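Local coordinates for protein galactan 1,3-beta-galactosidase (Phanerochaete chrysosporium, PDB 7BYS) that probably hydrolyses beta-1,3-galactan from its chain ends as a family 43 glycoside hydrolase that also carries a carbohydrate-binding module, at residues A[85-98]-A[110-122]. Numbering follows the deposited sequence.
Sequences VIFNQKNSEYVMWF and VGVATAKTPCGPY
M96 lays its terminal methyl on the ring of Y122, CE 3.9 Å from the ring centroid and nearly on its normal, while A115 CB covers the opposite face. The chain, extended through CG and SD, bends at its last torsion (chi3 -64°) and so sets the methyl over the ring, a Met-aromatic contact. Y122 OH, touching both V85 CG1 and Y94 CB, donates to P118 O at 2.6 Å from above the carbonyl plane, closing the connection after strand 110-115 on itself. Y94 is sandwiched too, with F87 CD1 over one face and, in a CH-pi contact, P118 CA 3.9 Å from the ring centroid over the other. These rings lie on one face of an antiparallel hairpin, strands 93-98 and 110-115, the central pair of a four-stranded blade in the five-bladed beta-propeller of family 43; M96 N to A113 O (2.8 Å, 165°) is one of six backbone bonds joining them. On the other face, V112 CG2 sits over the six-membered ring of W97, whose NE1 is hydrogen-bonded to Y171 O. Packing thins toward the exposed turn at S92. There K116 NZ donates to S92 O at 3.0 Å, and water links T114 OG1 to E93 OE2, E93 OE1 being hydrogen-bonded to Y172 OH.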
# COMPACT_ATOMS: atom_id res chain seq x y z
N VAL A 85 -15.71 4.94 1.70
CA VAL A 85 -16.95 5.58 1.25
C VAL A 85 -17.77 4.57 0.46
O VAL A 85 -17.25 3.90 -0.44
CB VAL A 85 -16.69 6.83 0.39
CG1 VAL A 85 -18.02 7.46 -0.02
CG2 VAL A 85 -15.85 7.85 1.14
N ILE A 86 -19.05 4.46 0.82
CA ILE A 86 -20.00 3.65 0.06
C ILE A 86 -21.25 4.49 -0.24
O ILE A 86 -21.58 5.43 0.49
CB ILE A 86 -20.37 2.33 0.77
CG1 ILE A 86 -20.94 2.59 2.17
CG2 ILE A 86 -19.17 1.38 0.83
CD1 ILE A 86 -21.43 1.32 2.85
N PHE A 87 -21.94 4.13 -1.31
CA PHE A 87 -23.14 4.85 -1.73
C PHE A 87 -24.38 4.14 -1.20
O PHE A 87 -24.55 2.93 -1.39
CB PHE A 87 -23.22 4.94 -3.25
CG PHE A 87 -24.43 5.68 -3.76
CD1 PHE A 87 -24.57 7.05 -3.56
CD2 PHE A 87 -25.43 5.00 -4.44
CE1 PHE A 87 -25.69 7.73 -4.04
CE2 PHE A 87 -26.55 5.68 -4.92
CZ PHE A 87 -26.67 7.04 -4.72
N ASN A 88 -25.24 4.90 -0.54
CA ASN A 88 -26.51 4.41 -0.03
C ASN A 88 -27.61 4.72 -1.05
O ASN A 88 -27.97 5.89 -1.25
CB ASN A 88 -26.82 5.05 1.32
CG ASN A 88 -28.02 4.43 1.98
OD1 ASN A 88 -29.15 4.66 1.56
ND2 ASN A 88 -27.79 3.62 3.00
N GLN A 89 -28.12 3.67 -1.70
CA GLN A 89 -29.14 3.84 -2.73
C GLN A 89 -30.46 4.33 -2.15
O GLN A 89 -31.14 5.15 -2.77
CB GLN A 89 -29.34 2.52 -3.48
CG GLN A 89 -28.16 2.17 -4.37
CD GLN A 89 -28.44 1.00 -5.31
OE1 GLN A 89 -27.54 0.55 -6.02
NE2 GLN A 89 -29.67 0.52 -5.33
N LYS A 90 -30.85 3.82 -0.98
CA LYS A 90 -32.12 4.22 -0.38
C LYS A 90 -32.19 5.73 -0.18
O LYS A 90 -33.24 6.35 -0.43
CB LYS A 90 -32.33 3.49 0.95
CG LYS A 90 -33.58 3.91 1.71
CD LYS A 90 -33.75 3.12 3.01
CE LYS A 90 -32.90 3.67 4.14
NZ LYS A 90 -33.36 4.99 4.66
N ASN A 91 -31.09 6.35 0.25
CA ASN A 91 -31.06 7.77 0.57
C ASN A 91 -30.38 8.61 -0.50
O ASN A 91 -30.34 9.84 -0.36
CB ASN A 91 -30.35 7.98 1.91
CG ASN A 91 -31.02 7.25 3.05
OD1 ASN A 91 -32.23 7.03 3.03
ND2 ASN A 91 -30.25 6.89 4.06
N SER A 92 -29.85 7.98 -1.55
CA SER A 92 -29.04 8.66 -2.57
C SER A 92 -27.93 9.50 -1.92
O SER A 92 -27.75 10.68 -2.22
CB SER A 92 -29.91 9.50 -3.50
OG SER A 92 -30.94 8.71 -4.07
N GLU A 93 -27.19 8.86 -1.02
CA GLU A 93 -26.22 9.56 -0.20
C GLU A 93 -24.93 8.76 -0.14
O GLU A 93 -24.95 7.53 -0.01
CB GLU A 93 -26.78 9.69 1.22
CG GLU A 93 -25.95 10.55 2.14
CD GLU A 93 -26.65 10.82 3.45
OE1 GLU A 93 -26.91 9.85 4.19
OE2 GLU A 93 -26.95 12.00 3.73
N TYR A 94 -23.80 9.47 -0.24
CA TYR A 94 -22.49 8.87 -0.01
C TYR A 94 -22.16 8.97 1.47
O TYR A 94 -22.34 10.02 2.09
CB TYR A 94 -21.43 9.59 -0.84
CG TYR A 94 -21.68 9.42 -2.32
CD1 TYR A 94 -21.16 8.34 -3.02
CD2 TYR A 94 -22.50 10.31 -3.01
CE1 TYR A 94 -21.43 8.16 -4.36
CE2 TYR A 94 -22.76 10.15 -4.33
CZ TYR A 94 -22.23 9.08 -5.00
OH TYR A 94 -22.50 8.93 -6.34
N VAL A 95 -21.70 7.87 2.05
CA VAL A 95 -21.43 7.79 3.47
C VAL A 95 -19.98 7.39 3.66
O VAL A 95 -19.56 6.33 3.17
CB VAL A 95 -22.38 6.82 4.20
CG1 VAL A 95 -22.17 6.92 5.69
CG2 VAL A 95 -23.84 7.13 3.82
N MET A 96 -19.22 8.25 4.33
CA MET A 96 -17.82 8.02 4.66
C MET A 96 -17.71 7.56 6.11
O MET A 96 -18.29 8.18 7.01
CB MET A 96 -17.01 9.30 4.47
CG MET A 96 -15.54 9.15 4.81
SD MET A 96 -14.68 10.75 4.80
CE MET A 96 -14.84 11.23 3.07
N TRP A 97 -16.96 6.48 6.33
CA TRP A 97 -16.55 6.08 7.67
C TRP A 97 -15.04 6.19 7.79
O TRP A 97 -14.30 6.09 6.80
CB TRP A 97 -16.96 4.62 7.98
CG TRP A 97 -18.43 4.44 8.19
CD1 TRP A 97 -19.43 4.76 7.31
CD2 TRP A 97 -19.07 3.90 9.35
NE1 TRP A 97 -20.65 4.46 7.86
CE2 TRP A 97 -20.46 3.92 9.11
CE3 TRP A 97 -18.61 3.41 10.58
CZ2 TRP A 97 -21.40 3.47 10.05
CZ3 TRP A 97 -19.54 2.95 11.52
CH2 TRP A 97 -20.91 2.99 11.24
N PHE A 98 -14.56 6.43 9.01
CA PHE A 98 -13.13 6.51 9.24
C PHE A 98 -12.83 6.17 10.69
O PHE A 98 -13.70 6.22 11.56
CB PHE A 98 -12.56 7.88 8.85
CG PHE A 98 -13.26 9.06 9.50
CD1 PHE A 98 -14.34 9.66 8.87
CD2 PHE A 98 -12.81 9.57 10.70
CE1 PHE A 98 -14.97 10.77 9.44
CE2 PHE A 98 -13.44 10.67 11.28
CZ PHE A 98 -14.52 11.27 10.65
N VAL A 110 -15.10 5.35 15.71
CA VAL A 110 -15.34 5.56 14.29
C VAL A 110 -15.91 6.96 14.15
O VAL A 110 -16.48 7.53 15.08
CB VAL A 110 -16.29 4.52 13.64
CG1 VAL A 110 -15.68 3.13 13.63
CG2 VAL A 110 -17.66 4.53 14.33
N GLY A 111 -15.73 7.54 12.97
CA GLY A 111 -16.41 8.77 12.60
C GLY A 111 -17.19 8.54 11.32
O GLY A 111 -16.84 7.67 10.51
N VAL A 112 -18.26 9.32 11.13
CA VAL A 112 -19.15 9.22 9.98
C VAL A 112 -19.35 10.61 9.39
O VAL A 112 -19.47 11.60 10.12
CB VAL A 112 -20.50 8.57 10.33
CG1 VAL A 112 -21.38 8.46 9.09
CG2 VAL A 112 -20.28 7.20 10.96
N ALA A 113 -19.35 10.69 8.06
CA ALA A 113 -19.66 11.93 7.36
C ALA A 113 -20.43 11.58 6.10
O ALA A 113 -20.36 10.46 5.59
CB ALA A 113 -18.40 12.75 7.02
N THR A 114 -21.20 12.55 5.58
CA THR A 114 -22.09 12.27 4.46
C THR A 114 -21.98 13.35 3.38
O THR A 114 -21.56 14.48 3.64
CB THR A 114 -23.56 12.17 4.90
OG1 THR A 114 -23.96 13.40 5.52
CG2 THR A 114 -23.77 11.03 5.89
N ALA A 115 -22.39 12.98 2.17
CA ALA A 115 -22.42 13.96 1.09
C ALA A 115 -23.38 13.48 0.01
O ALA A 115 -23.71 12.30 -0.08
CB ALA A 115 -21.03 14.21 0.51
N LYS A 116 -23.81 14.43 -0.83
CA LYS A 116 -24.67 14.09 -1.96
C LYS A 116 -23.90 13.82 -3.25
O LYS A 116 -24.49 13.32 -4.21
CB LYS A 116 -25.72 15.18 -2.19
CG LYS A 116 -26.58 15.46 -0.98
CD LYS A 116 -27.37 14.23 -0.56
CE LYS A 116 -28.43 13.88 -1.59
NZ LYS A 116 -29.39 12.87 -1.06
N THR A 117 -22.61 14.12 -3.29
CA THR A 117 -21.76 13.85 -4.44
C THR A 117 -20.55 13.08 -3.95
O THR A 117 -20.19 13.17 -2.77
CB THR A 117 -21.32 15.15 -5.12
OG1 THR A 117 -20.56 15.94 -4.20
CG2 THR A 117 -22.54 15.94 -5.59
N PRO A 118 -19.90 12.30 -4.82
CA PRO A 118 -18.79 11.44 -4.35
C PRO A 118 -17.64 12.18 -3.70
O PRO A 118 -17.09 11.68 -2.71
CB PRO A 118 -18.34 10.72 -5.62
CG PRO A 118 -19.47 10.80 -6.56
CD PRO A 118 -20.27 12.02 -6.22
N CYS A 119 -17.21 13.33 -4.22
CA CYS A 119 -16.12 14.03 -3.55
C CYS A 119 -16.61 15.04 -2.53
O CYS A 119 -15.79 15.65 -1.85
CB CYS A 119 -15.16 14.69 -4.54
SG CYS A 119 -13.98 13.57 -5.38
N GLY A 120 -17.92 15.22 -2.39
CA GLY A 120 -18.44 16.10 -1.37
C GLY A 120 -18.18 17.54 -1.73
O GLY A 120 -18.41 17.96 -2.86
N PRO A 121 -17.67 18.33 -0.78
CA PRO A 121 -17.17 17.96 0.56
C PRO A 121 -18.22 17.35 1.48
O PRO A 121 -19.41 17.63 1.34
CB PRO A 121 -16.69 19.29 1.14
CG PRO A 121 -16.41 20.14 -0.05
CD PRO A 121 -17.46 19.76 -1.05
N TYR A 122 -17.76 16.51 2.39
CA TYR A 122 -18.63 15.76 3.29
C TYR A 122 -18.90 16.56 4.56
O TYR A 122 -18.13 17.44 4.95
CB TYR A 122 -17.99 14.41 3.65
CG TYR A 122 -18.05 13.40 2.53
CD1 TYR A 122 -17.36 13.60 1.34
CD2 TYR A 122 -18.83 12.24 2.66
CE1 TYR A 122 -17.43 12.69 0.31
CE2 TYR A 122 -18.90 11.31 1.63
CZ TYR A 122 -18.19 11.55 0.46
OH TYR A 122 -18.25 10.66 -0.58
O HOH W 1 -26.76 11.80 -4.50
O HOH W 2 -26.52 13.25 6.12